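Local coordinates for putative iron-regulated protein A (Parabacteroides distasonis ATCC 8503, PDB 4ECG) that is of uncharacterised function but belongs to the imelysin-like, iron-regulated IrpA family, binds calcium and may be a metalloendopeptidase, at residues N244-A249 / N290-I295; L274-E277 / N283-D286; N297-G302 / V332-T337. All coordinates share one frame; numbering follows the deposited sequence.

Contact 1: residues N244-A249 / N290-I295. With CA (calcium ion), chain H.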
loop_
_atom_site.group_PDB
_atom_site.type_symbol
_atom_site.label_atom_id
_atom_site.label_comp_id
_atom_site.label_asym_id
_atom_site.label_seq_id
_atom_site.Cartn_x
_atom_site.Cartn_y
_atom_site.Cartn_z
ATOM N N ASN A 244 -1.997 7.671 8.747
ATOM C CA ASN A 244 -3.329 8.113 9.081
ATOM C C ASN A 244 -4.404 7.208 8.502
ATOM O O ASN A 244 -5.448 7.006 9.123
ATOM C CB ASN A 244 -3.494 9.525 8.598
ATOM C CG ASN A 244 -4.836 10.077 8.910
ATOM O OD1 ASN A 244 -5.171 10.239 10.058
ATOM N ND2 ASN A 244 -5.636 10.323 7.879
ATOM N N GLU A 245 -4.173 6.692 7.300
ATOM C CA GLU A 245 -5.137 5.821 6.613
ATOM C C GLU A 245 -5.239 4.450 7.283
ATOM O O GLU A 245 -6.345 3.911 7.458
ATOM C CB GLU A 245 -4.735 5.696 5.134
ATOM C CG GLU A 245 -5.431 4.624 4.277
ATOM C CD GLU A 245 -6.793 5.019 3.694
ATOM O OE1 GLU A 245 -7.300 6.126 4.057
ATOM O OE2 GLU A 245 -7.343 4.204 2.858
ATOM N N VAL A 246 -4.101 3.851 7.614
ATOM C CA VAL A 246 -4.117 2.557 8.362
ATOM C C VAL A 246 -4.939 2.692 9.665
ATOM O O VAL A 246 -5.815 1.896 9.947
ATOM C CB VAL A 246 -2.704 2.022 8.661
ATOM C CG1 VAL A 246 -2.773 0.803 9.554
ATOM C CG2 VAL A 246 -1.966 1.698 7.377
ATOM N N GLY A 247 -4.670 3.727 10.438
ATOM C CA GLY A 247 -5.331 3.905 11.741
ATOM C C GLY A 247 -6.775 4.341 11.646
ATOM O O GLY A 247 -7.642 3.676 12.166
ATOM N N SER A 248 -7.042 5.426 10.945
ATOM C CA SER A 248 -8.432 5.940 10.813
ATOM C C SER A 248 -9.339 5.228 9.860
ATOM O O SER A 248 -10.496 5.242 10.095
ATOM C CB SER A 248 -8.481 7.395 10.317
ATOM O OG SER A 248 -7.619 8.147 11.077
ATOM N N ALA A 249 -8.844 4.694 8.756
ATOM C CA ALA A 249 -9.701 4.046 7.753
ATOM C C ALA A 249 -9.645 2.532 7.805
ATOM O O ALA A 249 -10.674 1.903 7.970
ATOM C CB ALA A 249 -9.348 4.521 6.336
ATOM N N ASN A 290 2.589 -4.090 6.522
ATOM C CA ASN A 290 3.479 -3.728 5.403
ATOM C C ASN A 290 3.372 -2.229 5.060
ATOM O O ASN A 290 4.385 -1.603 4.747
ATOM C CB ASN A 290 3.273 -4.627 4.193
ATOM C CG ASN A 290 3.964 -5.979 4.353
ATOM O OD1 ASN A 290 5.134 -6.049 4.792
ATOM N ND2 ASN A 290 3.279 -7.056 3.915
ATOM N N ASN A 291 2.169 -1.668 5.148
ATOM C CA ASN A 291 2.011 -0.237 5.028
ATOM C C ASN A 291 2.873 0.591 6.018
ATOM O O ASN A 291 3.356 1.684 5.692
ATOM C CB ASN A 291 0.579 0.158 5.292
ATOM C CG ASN A 291 -0.411 -0.368 4.275
ATOM O OD1 ASN A 291 -1.590 -0.544 4.612
ATOM N ND2 ASN A 291 0.039 -0.605 3.033
ATOM N N ILE A 292 3.068 0.093 7.230
ATOM C CA ILE A 292 3.911 0.832 8.168
ATOM C C ILE A 292 5.374 0.505 7.871
ATOM O O ILE A 292 6.206 1.353 8.007
ATOM C CB ILE A 292 3.518 0.540 9.610
ATOM C CG1 ILE A 292 2.027 0.833 9.806
ATOM C CG2 ILE A 292 4.396 1.326 10.564
ATOM C CD1 ILE A 292 1.550 2.257 9.461
ATOM N N VAL A 293 5.683 -0.687 7.366
ATOM C CA VAL A 293 7.070 -0.998 6.929
ATOM C C VAL A 293 7.456 -0.004 5.821
ATOM O O VAL A 293 8.565 0.456 5.762
ATOM C CB VAL A 293 7.310 -2.506 6.558
ATOM C CG1 VAL A 293 8.711 -2.763 6.019
ATOM C CG2 VAL A 293 7.200 -3.377 7.770
ATOM N N SER A 294 6.528 0.366 4.969
ATOM C CA SER A 294 6.788 1.378 3.961
ATOM C C SER A 294 7.297 2.680 4.578
ATOM O O SER A 294 8.244 3.276 4.044
ATOM C CB SER A 294 5.513 1.668 3.147
ATOM O OG SER A 294 5.798 2.447 2.019
ATOM N N ILE A 295 6.697 3.105 5.698
ATOM C CA ILE A 295 7.168 4.329 6.387
ATOM C C ILE A 295 8.611 4.156 6.906
ATOM O O ILE A 295 9.461 5.046 6.807
ATOM C CB ILE A 295 6.255 4.704 7.586
ATOM C CG1 ILE A 295 4.829 5.030 7.132
ATOM C CG2 ILE A 295 6.841 5.862 8.344
ATOM C CD1 ILE A 295 3.853 5.266 8.266
HETATM CA CA CA H . -12.465 6.946 9.632
HETATM O O HOH W 1 -11.619 9.159 10.269
HETATM O O HOH W 2 -11.449 7.811 7.224
HETATM O O HOH W 3 -14.353 7.672 8.188
#
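V246 of helix 239-259 sets one methyl, CG2, against N291 and I292 of helix 284-300, a helix-helix packing contact inside the largely helical imelysin-like fold. V246 gives up the most surface here. Its chi1 of 173° sets CG1 anti to the backbone N and leaves CG2 to meet the other helix. That methyl lies 3.6 Å from N291 OD1 and equally near N291 CB, so it rests against the root and one corner of the amide. On the other flank I292 contributes the end of its chain, with CD1 4.1 Å from V246 CG2; both its torsions, near -55°, fold CD1 back toward the valine. The buried N291 amide is held at both ends, OD1 by K250 NZ and ND2 by the carbonyl of E89, which fixes its rotation. N291 is thus probably a second-shell neighbour of the calcium site to which E92 belongs. The far side of helix 239-259 has its own metal: S248 O and D253 OD1 bind a calcium ion, with three waters completing the contacts. S248 OG donates back to N244 O, which also takes S248 N, and S248 O stands 2.6 Å from the calcium.

Contact 2: residues L274-E277 / N283-D286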
loop_
_atom_site.group_PDB
_atom_site.type_symbol
_atom_site.label_atom_id
_atom_site.label_comp_id
_atom_site.label_asym_id
_atom_site.label_seq_id
_atom_site.Cartn_x
_atom_site.Cartn_y
_atom_site.Cartn_z
ATOM N N LEU A 274 -17.527 -7.335 5.935
ATOM C CA LEU A 274 -17.494 -6.877 4.538
ATOM C C LEU A 274 -16.600 -5.664 4.327
ATOM O O LEU A 274 -16.073 -5.522 3.241
ATOM C CB LEU A 274 -18.906 -6.622 3.923
ATOM C CG LEU A 274 -19.857 -7.832 3.716
ATOM C CD1 LEU A 274 -21.259 -7.403 3.319
ATOM C CD2 LEU A 274 -19.340 -8.829 2.705
ATOM N N ALA A 275 -16.412 -4.795 5.330
ATOM C CA ALA A 275 -15.543 -3.617 5.141
ATOM C C ALA A 275 -14.056 -3.956 5.265
ATOM O O ALA A 275 -13.225 -3.115 4.948
ATOM C CB ALA A 275 -15.909 -2.468 6.082
ATOM N N VAL A 276 -13.702 -5.150 5.732
ATOM C CA VAL A 276 -12.253 -5.496 5.941
ATOM C C VAL A 276 -11.557 -5.801 4.629
ATOM O O VAL A 276 -11.819 -6.814 4.015
ATOM C CB VAL A 276 -12.052 -6.724 6.891
ATOM C CG1 VAL A 276 -10.556 -7.146 6.979
ATOM C CG2 VAL A 276 -12.685 -6.460 8.252
ATOM N N GLU A 277 -10.682 -4.917 4.178
ATOM C CA GLU A 277 -9.896 -5.177 2.992
ATOM C C GLU A 277 -8.995 -6.435 3.143
ATOM O O GLU A 277 -8.237 -6.517 4.092
ATOM C CB GLU A 277 -9.033 -3.939 2.698
ATOM C CG GLU A 277 -8.461 -3.918 1.281
ATOM C CD GLU A 277 -7.816 -2.579 0.867
ATOM O OE1 GLU A 277 -8.076 -1.539 1.527
ATOM O OE2 GLU A 277 -7.045 -2.584 -0.144
ATOM N N ASN A 283 -5.406 -11.444 4.505
ATOM C CA ASN A 283 -4.120 -10.813 4.319
ATOM C C ASN A 283 -4.134 -9.451 4.965
ATOM O O ASN A 283 -3.228 -8.679 4.757
ATOM C CB ASN A 283 -3.753 -10.713 2.816
ATOM C CG ASN A 283 -2.254 -10.948 2.520
ATOM O OD1 ASN A 283 -1.730 -12.087 2.572
ATOM N ND2 ASN A 283 -1.588 -9.880 2.096
ATOM N N SER A 284 -5.123 -9.165 5.786
ATOM C CA SER A 284 -5.350 -7.775 6.180
ATOM C C SER A 284 -4.245 -7.253 7.091
ATOM O O SER A 284 -3.630 -6.192 6.814
ATOM C CB SER A 284 -6.706 -7.636 6.839
ATOM O OG SER A 284 -7.637 -8.463 6.143
ATOM N N LEU A 285 -3.989 -7.997 8.159
ATOM C CA LEU A 285 -2.920 -7.628 9.105
ATOM C C LEU A 285 -1.547 -7.595 8.457
ATOM O O LEU A 285 -0.771 -6.717 8.775
ATOM C CB LEU A 285 -2.909 -8.530 10.349
ATOM C CG LEU A 285 -4.181 -8.415 11.218
ATOM C CD1 LEU A 285 -4.190 -9.472 12.312
ATOM C CD2 LEU A 285 -4.361 -6.992 11.763
ATOM N N ASP A 286 -1.229 -8.512 7.556
ATOM C CA ASP A 286 0.052 -8.397 6.806
ATOM C C ASP A 286 0.060 -7.083 5.986
ATOM O O ASP A 286 1.062 -6.349 5.963
ATOM C CB ASP A 286 0.299 -9.584 5.831
ATOM C CG ASP A 286 0.772 -10.847 6.522
ATOM O OD1 ASP A 286 1.661 -10.774 7.389
ATOM O OD2 ASP A 286 0.258 -11.926 6.153
#
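A chi1 of -39° on S284 swings OG to the side of its own backbone N, and chi1 of 174° on V276 puts CG1 anti to the backbone N; together these turns bring the S284 hydroxyl against the V276 CG1 methyl, across the loop that joins helix 271-275 to helix 284-300 in the largely helical imelysin-like fold. Beyond helix 271-275 the chain runs through V276 and E277, and S284 is the first residue of helix 284-300. S284 OG donates to E277 O at 2.9 Å, the one hydrogen bond between the two segments. It comes in at a C=O...O angle of 137°, with the donor standing well out of the carbonyl plane. The same hydroxyl packs against V276 CG1 at 3.3 Å, and S284 CB lies 3.9 Å from that methyl; OG thus touches both the valine methyl and the main-chain oxygen. V276 is also covered by P254, F348 and L352. With an alanine here, E277 O would probably lose this donor and V276 CG1 the oxygen it packs on, leaving the loop less firmly fixed. The E277 side chain leads away from S284, toward D109 and W111. E277 is a calcium ligand seen for this protein, though here the ion is not modelled as bound to it; its side chain lies about 3 Å from a calcium at the nearest atom. E277 OE2 takes a hydrogen bond from NE2 of H149, the histidine of the family's GxHxxE signature. Back at the loop, S284 CB follows its hydroxyl closely, 3.3 Å from E277 O.

Contact 3: residues N297-G302 / V332-T337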
loop_
_atom_site.group_PDB
_atom_site.type_symbol
_atom_site.label_atom_id
_atom_site.label_comp_id
_atom_site.label_asym_id
_atom_site.label_seq_id
_atom_site.Cartn_x
_atom_site.Cartn_y
_atom_site.Cartn_z
ATOM N N ASN A 297 10.972 1.994 6.027
ATOM C CA ASN A 297 11.941 1.971 4.930
ATOM C C ASN A 297 12.271 3.349 4.488
ATOM O O ASN A 297 13.438 3.652 4.249
ATOM C CB ASN A 297 11.338 1.202 3.736
ATOM C CG ASN A 297 11.245 -0.306 3.979
ATOM O OD1 ASN A 297 11.773 -0.869 4.995
ATOM N ND2 ASN A 297 10.576 -0.987 3.039
ATOM N N ALA A 298 11.219 4.170 4.328
ATOM C CA ALA A 298 11.355 5.566 3.897
ATOM C C ALA A 298 12.214 6.379 4.874
ATOM O O ALA A 298 13.009 7.199 4.427
ATOM C CB ALA A 298 9.982 6.262 3.769
ATOM N N TYR A 299 12.009 6.182 6.182
ATOM C CA TYR A 299 12.590 7.029 7.205
ATOM C C TYR A 299 14.065 6.665 7.376
ATOM O O TYR A 299 14.892 7.532 7.647
ATOM C CB TYR A 299 11.842 6.829 8.548
ATOM C CG TYR A 299 12.238 7.748 9.684
ATOM C CD1 TYR A 299 11.938 9.082 9.643
ATOM C CD2 TYR A 299 12.926 7.273 10.817
ATOM C CE1 TYR A 299 12.338 9.924 10.654
ATOM C CE2 TYR A 299 13.310 8.120 11.847
ATOM C CZ TYR A 299 12.995 9.446 11.755
ATOM O OH TYR A 299 13.348 10.349 12.750
ATOM N N PHE A 300 14.369 5.365 7.292
ATOM C CA PHE A 300 15.730 4.883 7.498
ATOM C C PHE A 300 16.483 4.752 6.178
ATOM O O PHE A 300 17.640 4.426 6.174
ATOM C CB PHE A 300 15.742 3.538 8.283
ATOM C CG PHE A 300 15.238 3.655 9.700
ATOM C CD1 PHE A 300 15.912 4.408 10.625
ATOM C CD2 PHE A 300 14.063 3.062 10.095
ATOM C CE1 PHE A 300 15.438 4.543 11.936
ATOM C CE2 PHE A 300 13.586 3.171 11.386
ATOM C CZ PHE A 300 14.278 3.931 12.309
ATOM N N GLY A 301 15.827 4.972 5.050
ATOM C CA GLY A 301 16.559 5.095 3.795
ATOM C C GLY A 301 17.018 3.821 3.130
ATOM O O GLY A 301 17.988 3.841 2.403
ATOM N N GLY A 302 16.307 2.722 3.355
ATOM C CA GLY A 302 16.528 1.476 2.607
ATOM C C GLY A 302 15.443 0.447 2.912
ATOM O O GLY A 302 14.780 0.534 3.936
ATOM N N VAL A 332 11.037 4.820 18.201
ATOM C CA VAL A 332 10.165 4.069 19.111
ATOM C C VAL A 332 8.780 3.899 18.473
ATOM O O VAL A 332 8.218 2.815 18.452
ATOM C CB VAL A 332 10.080 4.766 20.519
ATOM C CG1 VAL A 332 8.845 4.326 21.318
ATOM C CG2 VAL A 332 11.385 4.554 21.343
ATOM N N GLN A 333 8.254 4.950 17.879
ATOM C CA GLN A 333 6.874 4.949 17.434
ATOM C C GLN A 333 6.645 4.082 16.208
ATOM O O GLN A 333 5.585 3.469 16.102
ATOM C CB GLN A 333 6.394 6.380 17.143
ATOM C CG GLN A 333 4.904 6.540 17.086
ATOM C CD GLN A 333 4.198 6.197 18.386
ATOM O OE1 GLN A 333 4.611 6.608 19.460
ATOM N NE2 GLN A 333 3.085 5.458 18.282
ATOM N N ILE A 334 7.585 4.050 15.268
ATOM C CA ILE A 334 7.450 3.165 14.072
ATOM C C ILE A 334 7.319 1.713 14.585
ATOM O O ILE A 334 6.372 0.980 14.264
ATOM C CB ILE A 334 8.634 3.330 13.058
ATOM C CG1 ILE A 334 8.543 4.710 12.364
ATOM C CG2 ILE A 334 8.639 2.210 12.027
ATOM C CD1 ILE A 334 9.855 5.274 11.827
ATOM N N ASP A 335 8.262 1.334 15.436
ATOM C CA ASP A 335 8.251 -0.008 16.031
ATOM C C ASP A 335 7.030 -0.286 16.937
ATOM O O ASP A 335 6.501 -1.373 16.917
ATOM C CB ASP A 335 9.567 -0.257 16.763
ATOM C CG ASP A 335 10.727 -0.663 15.800
ATOM O OD1 ASP A 335 10.541 -0.780 14.564
ATOM O OD2 ASP A 335 11.853 -0.869 16.295
ATOM N N LYS A 336 6.553 0.704 17.687
ATOM C CA LYS A 336 5.346 0.532 18.525
ATOM C C LYS A 336 4.093 0.292 17.645
ATOM O O LYS A 336 3.199 -0.457 17.992
ATOM C CB LYS A 336 5.175 1.794 19.352
ATOM C CG LYS A 336 4.521 1.660 20.712
ATOM C CD LYS A 336 4.712 2.978 21.485
ATOM C CE LYS A 336 3.456 3.406 22.241
ATOM N NZ LYS A 336 3.575 4.755 22.865
ATOM N N THR A 337 4.070 0.897 16.470
ATOM C CA THR A 337 2.892 0.847 15.612
ATOM C C THR A 337 2.831 -0.508 14.936
ATOM O O THR A 337 1.771 -1.103 14.895
ATOM C CB THR A 337 2.879 2.014 14.583
ATOM O OG1 THR A 337 3.043 3.259 15.293
ATOM C CG2 THR A 337 1.580 2.013 13.736
#
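I334 aims its delta methyl at two aromatic rings that are turned against each other at the end of helix 284-300. CD1 meets Y299 at CD2, 3.8 Å away, with CG only slightly farther at 4.0 Å, and approaches the ring obliquely. F300 receives the same methyl by its CE2, at a looser 4.3 Å and again at a slant. An extended chain, chi2 155°, carries I334 CD1 out from helix 324-343 to reach both. The rings themselves meet edge against face: Y299 CD2 stands 3.8 Å above the F300 plane, offset toward the rim, while F300 CZ lies in the plane of the Y299 ring at its edge. Y299 is further fixed by its hydroxyl, which bonds D327 OD1, and F300 meets the ring of H316. A salt bridge from K296 to D335 ties the same two helices beside this apolar patch. Just past F300, G301 takes a positive phi and G302 N reaches back to N297 O at 3.1 Å. Away from the calcium sites, this is interhelical core packing at a helix C terminus, part of the helical bundle of the imelysin-like fold.

Overall arrangement
Following the chain from the N terminus, helix 239-259 supplies the first half of contact 1, and the chain returns to meet it at 290-295 after forty intervening residues. Within that excursion lies contact 2, a short closure of five intervening residues that joins the end of helix 271-275 to the start of helix 284-300. Contact 3 opens only after contact 1 has closed, and spans 29 residues to helix 324-343. Helix 284-300 is common to all three: its start, middle and end are used in turn. Contacts 1 and 3 touch, I292 CG1 lying 4.1 Å from T337 CG2, whereas contacts 2 and 3 stay about 9 Å apart at their nearest atoms.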